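PDB 6IV9: Cas13d, which binds a CRISPR RNA as an RNA-guided effector and probably uses its two HEPN domains both to mature that RNA and to cleave target RNA. Local coordinates for residues A[146-151]-A[794-799]; A[751-756]-A[770-775]; A[777-782]-A[897-902]. The protein carries 2 engineered substitutions. One frame throughout, in Å; residues are numbered along the deposited sequence.

Interaction 1: A[146-151]-A[794-799]. With nucleotides of chain B.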
loop_
_atom_site.group_PDB
_atom_site.type_symbol
_atom_site.label_atom_id
_atom_site.label_comp_id
_atom_site.label_asym_id
_atom_site.label_seq_id
_atom_site.Cartn_x
_atom_site.Cartn_y
_atom_site.Cartn_z
ATOM N N GLY A 146 27.898 7.870 -10.104
ATOM C CA GLY A 146 26.772 8.097 -11.024
ATOM C C GLY A 146 25.670 7.078 -10.752
ATOM O O GLY A 146 25.913 6.155 -10.011
ATOM N N ASP A 147 24.472 7.262 -11.288
ATOM C CA ASP A 147 23.411 6.248 -11.077
ATOM C C ASP A 147 23.632 5.078 -12.047
ATOM O O ASP A 147 24.252 5.277 -13.058
ATOM C CB ASP A 147 22.015 6.856 -11.116
ATOM C CG ASP A 147 21.655 7.384 -12.484
ATOM O OD1 ASP A 147 22.561 7.835 -13.177
ATOM O OD2 ASP A 147 20.477 7.335 -12.831
ATOM N N MET A 148 23.091 3.908 -11.730
ATOM C CA MET A 148 23.289 2.703 -12.573
ATOM C C MET A 148 22.699 2.905 -13.978
ATOM O O MET A 148 23.217 2.340 -14.879
ATOM C CB MET A 148 22.715 1.444 -11.914
ATOM C CG MET A 148 23.463 1.012 -10.676
ATOM S SD MET A 148 25.203 0.622 -10.924
ATOM C CE MET A 148 25.062 -0.877 -11.877
ATOM N N LEU A 149 21.584 3.609 -14.098
ATOM C CA LEU A 149 20.927 3.849 -15.409
ATOM C C LEU A 149 21.691 4.887 -16.235
ATOM O O LEU A 149 21.512 4.915 -17.416
ATOM C CB LEU A 149 19.517 4.358 -15.144
ATOM C CG LEU A 149 18.354 3.398 -15.346
ATOM C CD1 LEU A 149 18.757 1.948 -15.416
ATOM C CD2 LEU A 149 17.277 3.646 -14.323
ATOM N N GLY A 150 22.480 5.730 -15.588
ATOM C CA GLY A 150 23.180 6.806 -16.298
ATOM C C GLY A 150 22.267 7.985 -16.584
ATOM O O GLY A 150 22.585 8.748 -17.456
ATOM N N LEU A 151 21.177 8.123 -15.844
ATOM C CA LEU A 151 20.212 9.227 -16.081
ATOM C C LEU A 151 20.342 10.342 -15.043
ATOM O O LEU A 151 19.528 11.222 -15.057
ATOM C CB LEU A 151 18.809 8.634 -16.068
ATOM C CG LEU A 151 18.545 7.651 -17.192
ATOM C CD1 LEU A 151 17.214 6.971 -16.998
ATOM C CD2 LEU A 151 18.610 8.352 -18.530
ATOM N N ASN A 794 24.136 3.188 -19.528
ATOM C CA ASN A 794 23.587 2.134 -18.646
ATOM C C ASN A 794 24.712 1.235 -18.129
ATOM O O ASN A 794 25.287 0.520 -18.903
ATOM C CB ASN A 794 22.542 1.331 -19.411
ATOM C CG ASN A 794 21.828 0.331 -18.545
ATOM O OD1 ASN A 794 22.432 -0.600 -18.062
ATOM N ND2 ASN A 794 20.547 0.531 -18.354
ATOM N N LEU A 795 25.025 1.348 -16.845
ATOM C CA LEU A 795 26.072 0.541 -16.173
ATOM C C LEU A 795 25.645 -0.912 -15.971
ATOM O O LEU A 795 26.513 -1.740 -15.913
ATOM C CB LEU A 795 26.485 1.182 -14.849
ATOM C CG LEU A 795 26.851 2.658 -14.917
ATOM C CD1 LEU A 795 27.470 3.120 -13.617
ATOM C CD2 LEU A 795 27.762 2.943 -16.085
ATOM N N PHE A 796 24.357 -1.175 -15.788
ATOM C CA PHE A 796 23.980 -2.578 -15.515
ATOM C C PHE A 796 24.405 -3.453 -16.693
ATOM O O PHE A 796 25.017 -4.468 -16.478
ATOM C CB PHE A 796 22.462 -2.718 -15.412
ATOM C CG PHE A 796 21.814 -2.123 -14.189
ATOM C CD1 PHE A 796 22.123 -2.579 -12.924
ATOM C CD2 PHE A 796 20.857 -1.142 -14.312
ATOM C CE1 PHE A 796 21.511 -2.044 -11.808
ATOM C CE2 PHE A 796 20.247 -0.607 -13.195
ATOM C CZ PHE A 796 20.577 -1.063 -11.950
ATOM N N LEU A 797 24.036 -3.055 -17.898
ATOM C CA LEU A 797 24.383 -3.806 -19.125
ATOM C C LEU A 797 25.880 -3.739 -19.449
ATOM O O LEU A 797 26.409 -4.732 -19.886
ATOM C CB LEU A 797 23.528 -3.271 -20.271
ATOM C CG LEU A 797 22.034 -3.500 -20.092
ATOM C CD1 LEU A 797 21.251 -2.857 -21.209
ATOM C CD2 LEU A 797 21.725 -4.979 -20.004
ATOM N N LYS A 798 26.507 -2.580 -19.297
ATOM C CA LYS A 798 27.938 -2.469 -19.660
ATOM C C LYS A 798 28.816 -3.338 -18.761
ATOM O O LYS A 798 29.669 -4.017 -19.276
ATOM C CB LYS A 798 28.392 -1.013 -19.585
ATOM C CG LYS A 798 29.758 -0.730 -20.187
ATOM C CD LYS A 798 29.878 -1.194 -21.621
ATOM C CE LYS A 798 31.205 -0.867 -22.267
ATOM N NZ LYS A 798 31.223 -1.239 -23.696
ATOM N N LYS A 799 28.603 -3.269 -17.457
ATOM C CA LYS A 799 29.425 -3.989 -16.456
ATOM C C LYS A 799 29.245 -5.502 -16.503
ATOM O O LYS A 799 30.162 -6.182 -16.125
ATOM C CB LYS A 799 29.187 -3.449 -15.050
ATOM C CG LYS A 799 29.560 -1.994 -14.884
ATOM C CD LYS A 799 29.614 -1.570 -13.461
ATOM C CE LYS A 799 30.538 -0.396 -13.281
ATOM N NZ LYS A 799 30.632 0.013 -11.871
ATOM P P U B 25 21.755 3.828 -8.129
ATOM O OP1 U B 25 23.177 3.578 -7.760
ATOM O OP2 U B 25 21.259 3.551 -9.471
ATOM O "O5'" U B 25 21.023 2.906 -7.086
ATOM C "C5'" U B 25 19.648 2.546 -7.315
ATOM C "C4'" U B 25 19.556 1.142 -7.877
ATOM O "O4'" U B 25 20.362 0.311 -7.037
ATOM C "C3'" U B 25 18.168 0.505 -7.733
ATOM O "O3'" U B 25 17.338 0.759 -8.825
ATOM C "C2'" U B 25 18.457 -0.980 -7.671
ATOM O "O2'" U B 25 18.469 -1.518 -8.976
ATOM C "C1'" U B 25 19.905 -1.026 -7.162
ATOM N N1 U B 25 20.039 -1.677 -5.866
ATOM C C2 U B 25 19.937 -3.051 -5.878
ATOM O O2 U B 25 19.629 -3.667 -6.869
ATOM N N3 U B 25 20.151 -3.652 -4.679
ATOM C C4 U B 25 20.505 -3.047 -3.497
ATOM O O4 U B 25 20.686 -3.737 -2.500
ATOM C C5 U B 25 20.571 -1.625 -3.556
ATOM C C6 U B 25 20.320 -1.002 -4.710
ATOM P P C B 24 19.031 4.362 -3.406
ATOM O OP1 C B 24 17.736 4.380 -4.096
ATOM O OP2 C B 24 19.760 3.173 -3.063
ATOM O "O5'" C B 24 20.044 5.174 -4.341
ATOM C "C5'" C B 24 19.548 6.106 -5.305
ATOM C "C4'" C B 24 20.688 6.773 -6.033
ATOM O "O4'" C B 24 21.400 7.668 -5.140
ATOM C "C3'" C B 24 21.745 5.836 -6.529
ATOM O "O3'" C B 24 21.319 5.283 -7.740
ATOM C "C2'" C B 24 22.933 6.780 -6.699
ATOM O "O2'" C B 24 22.834 7.536 -7.891
ATOM C "C1'" C B 24 22.788 7.634 -5.454
ATOM N N1 C B 24 23.539 7.164 -4.259
ATOM C C2 C B 24 24.861 7.612 -4.080
ATOM O O2 C B 24 25.364 8.345 -4.949
ATOM N N3 C B 24 25.557 7.203 -2.992
ATOM C C4 C B 24 24.955 6.444 -2.061
ATOM N N4 C B 24 25.645 6.120 -0.963
ATOM C C5 C B 24 23.608 5.999 -2.206
ATOM C C6 C B 24 22.948 6.369 -3.317
ATOM P P U B 4 26.535 -6.807 -11.047
ATOM O OP1 U B 4 26.928 -6.688 -12.482
ATOM O OP2 U B 4 26.959 -7.916 -10.226
ATOM O "O5'" U B 4 26.934 -5.494 -10.272
ATOM C "C5'" U B 4 26.720 -4.185 -10.873
ATOM C "C4'" U B 4 27.018 -3.098 -9.882
ATOM O "O4'" U B 4 26.066 -3.126 -8.757
ATOM C "C3'" U B 4 28.382 -3.165 -9.185
ATOM O "O3'" U B 4 29.438 -2.637 -9.984
ATOM C "C2'" U B 4 28.135 -2.285 -7.973
ATOM O "O2'" U B 4 28.060 -0.912 -8.311
ATOM C "C1'" U B 4 26.737 -2.747 -7.562
ATOM N N1 U B 4 26.802 -3.907 -6.655
ATOM C C2 U B 4 27.039 -3.650 -5.320
ATOM O O2 U B 4 27.231 -2.519 -4.878
ATOM N N3 U B 4 27.042 -4.759 -4.511
ATOM C C4 U B 4 26.912 -6.068 -4.889
ATOM O O4 U B 4 26.953 -6.952 -4.031
ATOM C C5 U B 4 26.678 -6.257 -6.286
ATOM C C6 U B 4 26.644 -5.196 -7.104
#
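Met148 lies across the ring of Phe796 at about a right angle. Its CB sits over one face, offset toward the rim, and comes to 3.3 Å from Phe796 CZ, a CH-pi contact. The side chain then doubles back: SD passes obliquely to the ring in a Met-aromatic contact, and the bend at chi3 (-69°) brings CE to 3.6 Å from Phe796 CD1, on the same face as CB. Leu149 meets the same ring differently, its CD1 lying in plane at the edge, 3.7 Å from Phe796 CE2.

Backbone joins the two segments at the start of helix 795-799, where Leu795 N donates to Met148 O at 2.8 Å, nearly in line with the carbonyl. One residue earlier, Asn794 serves as N-cap, its OD1 taking a straight bond (177°) from Leu797 N, while its ND2 reaches Tyr899 O and Tyr759 OH.

The same loop also meets RNA. Met148 N donates to OP2 of U25 of chain B at 2.9 Å and 171°, and Met148 CE also touches C4' of U4 of chain B at 3.6 Å. Asp147 sets its CB 3.4 Å from O2' of C24 of chain B, while its OD1 turns back to accept from Lys152 N. An alanine in place of Phe796 lacks the ring and would probably leave CB and CE of Met148 without their supporting surface, opening a gap beside the U25 sugar and letting the methionine turn.

Lys799 adds a weak bond from NZ to O3' of U4 of chain B and a salt bridge to a phosphate of the RNA. A loop giving a main-chain N-H to a phosphate, backed by a capped helix start and a buried aromatic ring, forms a protein-RNA interface here, part of the crRNA-binding surface.

Interaction 2: A[751-756]-A[770-775]; sequences CLERDF and NLKNDY
This is a mostly apolar, buried contact with a salt bridge at its margin, formed where the connection between helices 713-760 and 777-788 folds back onto the first of them. Leu771, in the short 3-10 segment, does most of the work. Its CB stands over the centre of the Phe756 ring, 4.0 Å from the centroid and 12° off the normal, a clear CH-pi contact; the two side chains lie alongside one another, running in opposite senses. A chi1 of 174° sets Phe756 CG anti to the backbone N, on the side of the helix that faces residues 770-775. Leu771 CD2 meanwhile rests against the helix itself, 3.9 Å from Glu753 CA.

One turn before Phe756, Leu752 CD2 approaches the edge of the Tyr775 ring, 3.7 Å from CD1. At the margin, Glu753 OE2 and Lys772 NZ form a salt bridge at 3.2 Å, weak as a hydrogen bond. The other carboxylate oxygen of Glu753 accepts from His293 N, so the glutamate spans two parts of the chain. Ile777 touches both Phe756 and Leu771. The result is a leucine packed between successive helical turns, closing the link between two consecutive helices of an all-helical region that is probably part of the C-terminal HEPN domain.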
loop_
_atom_site.group_PDB
_atom_site.type_symbol
_atom_site.label_atom_id
_atom_site.label_comp_id
_atom_site.label_asym_id
_atom_site.label_seq_id
_atom_site.Cartn_x
_atom_site.Cartn_y
_atom_site.Cartn_z
ATOM N N CYS A 751 8.093 2.301 -15.092
ATOM C CA CYS A 751 9.538 2.623 -15.179
ATOM C C CYS A 751 10.055 2.575 -16.619
ATOM O O CYS A 751 10.870 3.407 -16.955
ATOM C CB CYS A 751 10.327 1.696 -14.285
ATOM S SG CYS A 751 9.993 2.057 -12.550
ATOM N N LEU A 752 9.611 1.591 -17.392
ATOM C CA LEU A 752 10.048 1.478 -18.802
ATOM C C LEU A 752 9.585 2.716 -19.572
ATOM O O LEU A 752 10.380 3.280 -20.267
ATOM C CB LEU A 752 9.435 0.217 -19.405
ATOM C CG LEU A 752 9.592 0.065 -20.913
ATOM C CD1 LEU A 752 11.046 0.052 -21.318
ATOM C CD2 LEU A 752 8.897 -1.182 -21.413
ATOM N N GLU A 753 8.330 3.119 -19.419
ATOM C CA GLU A 753 7.859 4.323 -20.137
ATOM C C GLU A 753 8.652 5.552 -19.662
ATOM O O GLU A 753 9.076 6.337 -20.477
ATOM C CB GLU A 753 6.376 4.551 -19.860
ATOM C CG GLU A 753 5.469 3.456 -20.360
ATOM C CD GLU A 753 3.997 3.817 -20.256
ATOM O OE1 GLU A 753 3.692 4.840 -19.680
ATOM O OE2 GLU A 753 3.181 3.076 -20.746
ATOM N N ARG A 754 8.837 5.684 -18.359
ATOM C CA ARG A 754 9.579 6.831 -17.793
ATOM C C ARG A 754 11.034 6.822 -18.280
ATOM O O ARG A 754 11.508 7.840 -18.715
ATOM C CB ARG A 754 9.549 6.675 -16.273
ATOM C CG ARG A 754 10.459 7.620 -15.505
ATOM C CD ARG A 754 10.737 7.131 -14.101
ATOM N NE ARG A 754 11.755 6.115 -14.072
ATOM C CZ ARG A 754 12.036 5.364 -13.035
ATOM N NH1 ARG A 754 11.369 5.528 -11.918
ATOM N NH2 ARG A 754 12.986 4.460 -13.106
ATOM N N ASP A 755 11.692 5.678 -18.188
ATOM C CA ASP A 755 13.114 5.508 -18.578
ATOM C C ASP A 755 13.279 5.738 -20.083
ATOM O O ASP A 755 14.222 6.382 -20.468
ATOM C CB ASP A 755 13.674 4.188 -18.051
ATOM C CG ASP A 755 13.696 4.093 -16.532
ATOM O OD1 ASP A 755 13.678 5.121 -15.891
ATOM O OD2 ASP A 755 13.738 2.998 -16.027
ATOM N N PHE A 756 12.341 5.250 -20.883
ATOM C CA PHE A 756 12.432 5.448 -22.348
ATOM C C PHE A 756 12.393 6.946 -22.638
ATOM O O PHE A 756 13.184 7.414 -23.413
ATOM C CB PHE A 756 11.299 4.732 -23.079
ATOM C CG PHE A 756 11.257 5.021 -24.556
ATOM C CD1 PHE A 756 12.052 4.319 -25.438
ATOM C CD2 PHE A 756 10.448 6.016 -25.059
ATOM C CE1 PHE A 756 12.010 4.584 -26.795
ATOM C CE2 PHE A 756 10.415 6.289 -26.415
ATOM C CZ PHE A 756 11.196 5.570 -27.277
ATOM N N ASN A 770 9.049 5.120 -31.295
ATOM C CA ASN A 770 7.799 5.192 -30.496
ATOM C C ASN A 770 7.799 3.906 -29.663
ATOM O O ASN A 770 7.840 2.842 -30.247
ATOM C CB ASN A 770 6.560 5.342 -31.380
ATOM C CG ASN A 770 5.242 5.169 -30.655
ATOM O OD1 ASN A 770 4.658 4.096 -30.663
ATOM N ND2 ASN A 770 4.735 6.225 -30.048
ATOM N N LEU A 771 7.728 4.013 -28.343
ATOM C CA LEU A 771 7.891 2.816 -27.484
ATOM C C LEU A 771 6.831 1.749 -27.762
ATOM O O LEU A 771 7.192 0.605 -27.891
ATOM C CB LEU A 771 7.821 3.258 -26.026
ATOM C CG LEU A 771 7.898 2.127 -25.013
ATOM C CD1 LEU A 771 9.225 1.415 -25.102
ATOM C CD2 LEU A 771 7.675 2.663 -23.620
ATOM N N LYS A 772 5.583 2.157 -27.927
ATOM C CA LYS A 772 4.459 1.205 -28.115
ATOM C C LYS A 772 4.606 0.386 -29.403
ATOM O O LYS A 772 4.027 -0.667 -29.456
ATOM C CB LYS A 772 3.116 1.904 -27.924
ATOM C CG LYS A 772 2.962 2.594 -26.577
ATOM C CD LYS A 772 1.527 2.756 -26.098
ATOM C CE LYS A 772 1.402 3.374 -24.719
ATOM N NZ LYS A 772 2.650 3.232 -23.934
ATOM N N ASN A 773 5.357 0.870 -30.387
ATOM C CA ASN A 773 5.579 0.103 -31.641
ATOM C C ASN A 773 6.342 -1.176 -31.300
ATOM O O ASN A 773 6.135 -2.161 -31.964
ATOM C CB ASN A 773 6.314 0.922 -32.700
ATOM C CG ASN A 773 5.476 2.038 -33.283
ATOM O OD1 ASN A 773 4.258 2.030 -33.173
ATOM N ND2 ASN A 773 6.114 3.005 -33.910
ATOM N N ASP A 774 7.286 -1.080 -30.376
ATOM C CA ASP A 774 8.071 -2.246 -29.925
ATOM C C ASP A 774 8.590 -1.929 -28.529
ATOM O O ASP A 774 9.557 -1.203 -28.433
ATOM C CB ASP A 774 9.205 -2.574 -30.893
ATOM C CG ASP A 774 9.891 -3.893 -30.599
ATOM O OD1 ASP A 774 9.609 -4.462 -29.563
ATOM O OD2 ASP A 774 10.692 -4.320 -31.407
ATOM N N TYR A 775 8.020 -2.564 -27.512
ATOM C CA TYR A 775 8.402 -2.325 -26.099
ATOM C C TYR A 775 9.855 -2.730 -25.837
ATOM O O TYR A 775 10.439 -2.206 -24.924
ATOM C CB TYR A 775 7.417 -3.017 -25.164
ATOM C CG TYR A 775 6.174 -2.225 -24.882
ATOM C CD1 TYR A 775 6.154 -1.251 -23.910
ATOM C CD2 TYR A 775 5.016 -2.443 -25.590
ATOM C CE1 TYR A 775 5.012 -0.524 -23.646
ATOM C CE2 TYR A 775 3.864 -1.725 -25.342
ATOM C CZ TYR A 775 3.860 -0.764 -24.362
ATOM O OH TYR A 775 2.736 -0.056 -24.111
#

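Interaction 3: A[777-782]-A[897-902]; sequences ILSQTL and FGYNIP. With nucleotides of chain B.
Gly898 comes first of the residues that touch helix 777-788, in a type I beta turn running from Phe897 to Asn900. Its N lies 3.3 Å from Ser779 OG.

Tyr899 carries most of the contact. Its N gives a weak bond to Ser779 OG at 3.2 Å, bent to 128° at the hydrogen. With chi1 at 72°, CG stands between the backbone N and the carbonyl carbon, and the ring takes Leu778 CD1 squarely over one face, 3.6 Å from the centroid and 7° off the normal, a CH-pi contact. Ser779 OG lies in plane at the ring edge, while Leu782 CD1 packs on Tyr899 CB at 3.8 Å. The far end is fixed too, since Tyr899 OH hydrogen-bonds to Asp755 OD2.

Asn900 CB lies over the opposite face of that ring, toward its rim, and the amide turns to the RNA: ND2 reaches OP1 of A26 of chain B in a weak bond of 3.3 Å, and OD1 caps helix 901-908 by accepting from Arg903 N. Farther along, Pro902 CG packs 3.6 Å from O2 of U25 of chain B, and its CB lies near O4' of A26 of chain B.

Chemically, the buried Ser779 hydroxyl is well used, since besides Tyr899 N it bonds Ser895 O, tying the helix to the chain just ahead of the turn. Because the bond across the two segments is weak, apolar contact and a tyrosine held by face and hydroxyl probably fix the turn, and with it the asparagine and proline that meet the crRNA.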
loop_
_atom_site.group_PDB
_atom_site.type_symbol
_atom_site.label_atom_id
_atom_site.label_comp_id
_atom_site.label_asym_id
_atom_site.label_seq_id
_atom_site.Cartn_x
_atom_site.Cartn_y
_atom_site.Cartn_z
ATOM N N ILE A 777 12.469 -1.992 -27.483
ATOM C CA ILE A 777 13.451 -1.060 -28.109
ATOM C C ILE A 777 14.493 -0.519 -27.120
ATOM O O ILE A 777 15.627 -0.362 -27.535
ATOM C CB ILE A 777 12.725 0.050 -28.886
ATOM C CG1 ILE A 777 13.677 0.879 -29.747
ATOM C CG2 ILE A 777 11.915 0.927 -27.964
ATOM C CD1 ILE A 777 14.405 0.096 -30.787
ATOM N N LEU A 778 14.104 -0.192 -25.891
ATOM C CA LEU A 778 15.105 0.354 -24.947
ATOM C C LEU A 778 16.171 -0.694 -24.622
ATOM O O LEU A 778 17.334 -0.398 -24.755
ATOM C CB LEU A 778 14.362 0.737 -23.672
ATOM C CG LEU A 778 14.789 2.022 -22.978
ATOM C CD1 LEU A 778 14.716 1.889 -21.482
ATOM C CD2 LEU A 778 16.128 2.536 -23.440
ATOM N N SER A 779 15.759 -1.886 -24.224
ATOM C CA SER A 779 16.750 -2.929 -23.884
ATOM C C SER A 779 17.596 -3.274 -25.114
ATOM O O SER A 779 18.780 -3.432 -24.979
ATOM C CB SER A 779 16.067 -4.146 -23.368
ATOM O OG SER A 779 15.474 -3.879 -22.132
ATOM N N GLN A 780 16.954 -3.396 -26.267
ATOM C CA GLN A 780 17.663 -3.769 -27.512
ATOM C C GLN A 780 18.688 -2.690 -27.864
ATOM O O GLN A 780 19.839 -3.019 -28.064
ATOM C CB GLN A 780 16.598 -3.830 -28.596
ATOM C CG GLN A 780 16.985 -4.538 -29.875
ATOM C CD GLN A 780 15.794 -4.454 -30.798
ATOM O OE1 GLN A 780 14.876 -5.262 -30.743
ATOM N NE2 GLN A 780 15.773 -3.425 -31.624
ATOM N N THR A 781 18.268 -1.438 -27.857
ATOM C CA THR A 781 19.183 -0.334 -28.204
ATOM C C THR A 781 20.339 -0.247 -27.206
ATOM O O THR A 781 21.453 -0.122 -27.635
ATOM C CB THR A 781 18.421 0.986 -28.264
ATOM O OG1 THR A 781 17.391 0.828 -29.225
ATOM C CG2 THR A 781 19.307 2.140 -28.649
ATOM N N LEU A 782 20.061 -0.326 -25.913
ATOM C CA LEU A 782 21.138 -0.237 -24.902
ATOM C C LEU A 782 22.087 -1.429 -25.006
ATOM O O LEU A 782 23.251 -1.235 -24.790
ATOM C CB LEU A 782 20.518 -0.092 -23.516
ATOM C CG LEU A 782 19.744 1.204 -23.310
ATOM C CD1 LEU A 782 19.118 1.247 -21.941
ATOM C CD2 LEU A 782 20.648 2.391 -23.524
ATOM N N PHE A 897 12.226 -5.002 -19.878
ATOM C CA PHE A 897 12.692 -4.551 -18.543
ATOM C C PHE A 897 14.154 -4.927 -18.334
ATOM O O PHE A 897 14.700 -4.577 -17.336
ATOM C CB PHE A 897 11.852 -5.203 -17.449
ATOM C CG PHE A 897 10.370 -5.128 -17.687
ATOM C CD1 PHE A 897 9.802 -3.986 -18.214
ATOM C CD2 PHE A 897 9.549 -6.201 -17.407
ATOM C CE1 PHE A 897 8.441 -3.913 -18.442
ATOM C CE2 PHE A 897 8.190 -6.129 -17.635
ATOM C CZ PHE A 897 7.645 -4.986 -18.150
ATOM N N GLY A 898 14.760 -5.524 -19.350
ATOM C CA GLY A 898 16.135 -6.041 -19.291
ATOM C C GLY A 898 17.175 -4.989 -18.964
ATOM O O GLY A 898 18.156 -5.329 -18.368
ATOM N N TYR A 899 16.930 -3.742 -19.330
ATOM C CA TYR A 899 17.892 -2.640 -19.090
ATOM C C TYR A 899 18.124 -2.424 -17.589
ATOM O O TYR A 899 19.122 -1.840 -17.257
ATOM C CB TYR A 899 17.453 -1.387 -19.834
ATOM C CG TYR A 899 16.257 -0.753 -19.197
ATOM C CD1 TYR A 899 14.984 -1.208 -19.464
ATOM C CD2 TYR A 899 16.408 0.266 -18.284
ATOM C CE1 TYR A 899 13.885 -0.640 -18.858
ATOM C CE2 TYR A 899 15.325 0.849 -17.669
ATOM C CZ TYR A 899 14.060 0.382 -17.947
ATOM O OH TYR A 899 12.996 0.939 -17.341
ATOM N N ASN A 900 17.152 -2.743 -16.742
ATOM C CA ASN A 900 17.346 -2.673 -15.272
ATOM C C ASN A 900 17.533 -4.126 -14.842
ATOM O O ASN A 900 16.553 -4.821 -14.685
ATOM C CB ASN A 900 16.173 -2.001 -14.567
ATOM C CG ASN A 900 16.449 -1.739 -13.107
ATOM O OD1 ASN A 900 16.769 -2.640 -12.370
ATOM N ND2 ASN A 900 16.342 -0.500 -12.694
ATOM N N ILE A 901 18.774 -4.545 -14.668
ATOM C CA ILE A 901 19.054 -5.983 -14.431
ATOM C C ILE A 901 18.389 -6.506 -13.154
ATOM O O ILE A 901 17.827 -7.564 -13.219
ATOM C CB ILE A 901 20.567 -6.233 -14.464
ATOM C CG1 ILE A 901 21.086 -6.141 -15.895
ATOM C CG2 ILE A 901 20.902 -7.560 -13.835
ATOM C CD1 ILE A 901 20.609 -7.250 -16.759
ATOM N N PRO A 902 18.464 -5.822 -12.001
ATOM C CA PRO A 902 17.835 -6.328 -10.795
ATOM C C PRO A 902 16.317 -6.464 -10.972
ATOM O O PRO A 902 15.790 -7.415 -10.524
ATOM C CB PRO A 902 18.215 -5.289 -9.737
ATOM C CG PRO A 902 19.479 -4.707 -10.263
ATOM C CD PRO A 902 19.243 -4.628 -11.754
ATOM P P U B 25 21.755 3.828 -8.129
ATOM O OP1 U B 25 23.177 3.578 -7.760
ATOM O OP2 U B 25 21.259 3.551 -9.471
ATOM O "O5'" U B 25 21.023 2.906 -7.086
ATOM C "C5'" U B 25 19.648 2.546 -7.315
ATOM C "C4'" U B 25 19.556 1.142 -7.877
ATOM O "O4'" U B 25 20.362 0.311 -7.037
ATOM C "C3'" U B 25 18.168 0.505 -7.733
ATOM O "O3'" U B 25 17.338 0.759 -8.825
ATOM C "C2'" U B 25 18.457 -0.980 -7.671
ATOM O "O2'" U B 25 18.469 -1.518 -8.976
ATOM C "C1'" U B 25 19.905 -1.026 -7.162
ATOM N N1 U B 25 20.039 -1.677 -5.866
ATOM C C2 U B 25 19.937 -3.051 -5.878
ATOM O O2 U B 25 19.629 -3.667 -6.869
ATOM N N3 U B 25 20.151 -3.652 -4.679
ATOM C C4 U B 25 20.505 -3.047 -3.497
ATOM O O4 U B 25 20.686 -3.737 -2.500
ATOM C C5 U B 25 20.571 -1.625 -3.556
ATOM C C6 U B 25 20.320 -1.002 -4.710
ATOM P P A B 26 15.768 0.816 -8.676
ATOM O OP1 A B 26 15.210 1.082 -10.016
ATOM O OP2 A B 26 15.413 1.581 -7.466
ATOM O "O5'" A B 26 15.389 -0.684 -8.288
ATOM C "C5'" A B 26 15.312 -1.724 -9.245
ATOM C "C4'" A B 26 14.895 -3.008 -8.582
ATOM O "O4'" A B 26 15.921 -3.357 -7.623
ATOM C "C3'" A B 26 13.640 -3.009 -7.707
ATOM O "O3'" A B 26 12.432 -3.266 -8.467
ATOM C "C2'" A B 26 13.903 -4.158 -6.716
ATOM O "O2'" A B 26 13.175 -5.371 -7.023
ATOM C "C1'" A B 26 15.423 -4.385 -6.822
ATOM N N9 A B 26 16.101 -4.321 -5.527
ATOM C C8 A B 26 16.339 -3.205 -4.765
ATOM N N7 A B 26 16.831 -3.471 -3.581
ATOM C C5 A B 26 16.976 -4.851 -3.584
ATOM C C6 A B 26 17.417 -5.753 -2.613
ATOM N N6 A B 26 17.920 -5.384 -1.432
ATOM N N1 A B 26 17.338 -7.073 -2.899
ATOM C C2 A B 26 16.880 -7.435 -4.098
ATOM N N3 A B 26 16.374 -6.678 -5.069
ATOM C C4 A B 26 16.518 -5.384 -4.776
#

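The three contacts form one continuous patch on the same side of the chain's centre. Tyr899 of interaction 3 connects them: its OH lies 2.6 Å from Asp755 OD2 of interaction 2, and its O lies 3.0 Å from Asn794 ND2 of interaction 1, both hydrogen bonds. Interactions 1 and 3 meet again where Phe796 CE1 lies 3.4 Å from Pro902 CD, and both touch U25 of chain B, so they line neighbouring parts of the crRNA surface. Interaction 2 stands behind, its nearest atom about 5 Å from the RNA, and backs interaction 3, whose centre is about 10 Å away. The Asp147 side chain lies about 10 Å from a bound magnesium ion.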